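Local structure of cytochrome c552 (Thermochromatium tepidum, 5ZE8) at residues A300-R305 with L323-Y328. The protein binds five c-type hemes and probably carries electrons at low potential in a purple sulfur photosynthetic bacterium. Numbering follows the deposited sequence.
Sequences AQVWIR and LKLTAY
V302 meets both L323 and L325 across the interface where two antiparallel sheets pack face to face in a beta-sandwich, set apart from the hemes. Segment 300-305, of strand 297-306, belongs to one sheet and segment 323-328, of strand 320-328, to the other. The axes of the two segments pass 10.2 Å apart, and their directions differ by 153°. The contact is wholly apolar: methyl groups meet methyl groups.

The tight part is small and buried. V302 divides its two methyls between the leucines. CG1 lies anti to the backbone N (chi1 173°) and meets L323 head on, 4.1 Å from its CD2. CG2 is turned to L325, whose side chain runs past that of V302 in the opposite direction; V302 CG2 and L325 CD1 are 4.1 Å apart. F287 of strand 285-294 touches both V302 and L323. Y388 and W336 also pack on L325, one from each sheet.

The outer faces are the solvent side: Q301, W303 and K324 are partly exposed. Q301 points away; W303 lies on the same outer face and takes no part. Both side chains hydrogen-bond to the hydroxyl of T290. K324 makes no contact with the facing strand. T326, on the other face of its strand from L325, is buried; its CB is 10.3 Å from A300 CB, and it packs on V334 and Q337 instead. The contact ends at L325, where CD2 lies 4.1 Å from the CB of A300.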
loop_
_atom_site.group_PDB
_atom_site.type_symbol
_atom_site.label_atom_id
_atom_site.label_comp_id
_atom_site.label_asym_id
_atom_site.label_seq_id
_atom_site.Cartn_x
_atom_site.Cartn_y
_atom_site.Cartn_z
ATOM N N ALA A 300 18.124 -25.260 -13.181
ATOM C CA ALA A 300 17.153 -24.192 -13.484
ATOM C C ALA A 300 17.496 -23.036 -12.554
ATOM O O ALA A 300 17.683 -23.239 -11.415
ATOM C CB ALA A 300 15.711 -24.715 -13.223
ATOM N N GLN A 301 17.654 -21.835 -13.118
ATOM C CA GLN A 301 17.955 -20.637 -12.334
ATOM C C GLN A 301 16.814 -19.693 -12.494
ATOM O O GLN A 301 16.464 -19.348 -13.635
ATOM C CB GLN A 301 19.236 -19.992 -12.833
ATOM C CG GLN A 301 20.499 -20.825 -12.595
ATOM C CD GLN A 301 20.805 -21.762 -13.743
ATOM O OE1 GLN A 301 20.852 -21.337 -14.899
ATOM N NE2 GLN A 301 21.029 -23.048 -13.438
ATOM N N VAL A 302 16.227 -19.275 -11.364
ATOM C CA VAL A 302 15.123 -18.338 -11.354
ATOM C C VAL A 302 15.745 -17.030 -10.839
ATOM O O VAL A 302 16.370 -17.008 -9.813
ATOM C CB VAL A 302 13.932 -18.808 -10.485
ATOM C CG1 VAL A 302 12.895 -17.704 -10.391
ATOM C CG2 VAL A 302 13.313 -20.021 -11.099
ATOM N N TRP A 303 15.636 -15.968 -11.637
ATOM C CA TRP A 303 16.118 -14.630 -11.269
ATOM C C TRP A 303 14.940 -13.697 -11.047
ATOM O O TRP A 303 14.025 -13.590 -11.933
ATOM C CB TRP A 303 17.033 -14.093 -12.384
ATOM C CG TRP A 303 18.117 -15.086 -12.813
ATOM C CD1 TRP A 303 17.997 -16.112 -13.747
ATOM C CD2 TRP A 303 19.450 -15.160 -12.317
ATOM N NE1 TRP A 303 19.190 -16.813 -13.851
ATOM C CE2 TRP A 303 20.098 -16.254 -12.988
ATOM C CE3 TRP A 303 20.171 -14.422 -11.368
ATOM C CZ2 TRP A 303 21.426 -16.601 -12.735
ATOM C CZ3 TRP A 303 21.503 -14.787 -11.120
ATOM C CH2 TRP A 303 22.105 -15.871 -11.807
ATOM N N ILE A 304 14.944 -13.061 -9.890
ATOM C CA ILE A 304 13.815 -12.131 -9.576
ATOM C C ILE A 304 14.466 -10.810 -9.124
ATOM O O ILE A 304 15.019 -10.768 -8.037
ATOM C CB ILE A 304 12.889 -12.669 -8.481
ATOM C CG1 ILE A 304 12.542 -14.140 -8.761
ATOM C CG2 ILE A 304 11.637 -11.809 -8.469
ATOM C CD1 ILE A 304 11.628 -14.748 -7.730
ATOM N N ARG A 305 14.345 -9.768 -9.943
ATOM C CA ARG A 305 14.836 -8.437 -9.547
ATOM C C ARG A 305 13.667 -7.555 -9.074
ATOM O O ARG A 305 12.670 -7.360 -9.796
ATOM C CB ARG A 305 15.485 -7.749 -10.725
ATOM C CG ARG A 305 15.809 -6.265 -10.477
ATOM C CD ARG A 305 16.642 -5.649 -11.649
ATOM N NE ARG A 305 16.853 -4.220 -11.452
ATOM C CZ ARG A 305 17.062 -3.302 -12.415
ATOM N NH1 ARG A 305 17.238 -3.666 -13.684
ATOM N NH2 ARG A 305 17.099 -2.015 -12.094
ATOM N N LEU A 323 6.948 -18.596 -5.331
ATOM C CA LEU A 323 7.397 -19.083 -6.612
ATOM C C LEU A 323 6.917 -20.522 -6.770
ATOM O O LEU A 323 7.128 -21.311 -5.905
ATOM C CB LEU A 323 8.898 -19.064 -6.702
ATOM C CG LEU A 323 9.501 -19.913 -7.818
ATOM C CD1 LEU A 323 9.164 -19.268 -9.199
ATOM C CD2 LEU A 323 10.959 -19.966 -7.643
ATOM N N LYS A 324 6.269 -20.833 -7.878
ATOM C CA LYS A 324 6.031 -22.219 -8.296
ATOM C C LYS A 324 6.867 -22.501 -9.539
ATOM O O LYS A 324 6.709 -21.834 -10.517
ATOM C CB LYS A 324 4.597 -22.416 -8.619
ATOM C CG LYS A 324 3.686 -22.258 -7.451
ATOM C CD LYS A 324 3.725 -23.470 -6.500
ATOM C CE LYS A 324 3.028 -24.720 -7.032
ATOM N NZ LYS A 324 1.612 -24.515 -7.321
ATOM N N LEU A 325 7.677 -23.526 -9.478
ATOM C CA LEU A 325 8.504 -23.962 -10.574
ATOM C C LEU A 325 8.166 -25.424 -10.843
ATOM O O LEU A 325 8.218 -26.269 -9.953
ATOM C CB LEU A 325 10.001 -23.846 -10.309
ATOM C CG LEU A 325 11.042 -24.109 -11.390
ATOM C CD1 LEU A 325 10.838 -23.026 -12.465
ATOM C CD2 LEU A 325 12.456 -24.075 -10.827
ATOM N N THR A 326 7.826 -25.691 -12.097
ATOM C CA THR A 326 7.213 -26.999 -12.423
ATOM C C THR A 326 7.839 -27.485 -13.728
ATOM O O THR A 326 7.979 -26.747 -14.639
ATOM C CB THR A 326 5.697 -26.911 -12.563
ATOM O OG1 THR A 326 5.062 -26.267 -11.430
ATOM C CG2 THR A 326 5.039 -28.295 -12.729
ATOM N N ALA A 327 8.136 -28.797 -13.806
ATOM C CA ALA A 327 8.662 -29.413 -15.023
ATOM C C ALA A 327 7.627 -30.396 -15.536
ATOM O O ALA A 327 6.983 -31.119 -14.759
ATOM C CB ALA A 327 9.940 -30.137 -14.786
ATOM N N TYR A 328 7.389 -30.343 -16.831
ATOM C CA TYR A 328 6.295 -31.145 -17.463
ATOM C C TYR A 328 6.885 -32.043 -18.577
ATOM O O TYR A 328 7.858 -31.628 -19.220
ATOM C CB TYR A 328 5.268 -30.244 -18.156
ATOM C CG TYR A 328 4.584 -29.283 -17.205
ATOM C CD1 TYR A 328 5.153 -28.032 -16.942
ATOM C CD2 TYR A 328 3.385 -29.601 -16.577
ATOM C CE1 TYR A 328 4.510 -27.149 -16.060
ATOM C CE2 TYR A 328 2.735 -28.710 -15.722
ATOM C CZ TYR A 328 3.322 -27.499 -15.493
ATOM O OH TYR A 328 2.637 -26.633 -14.643
#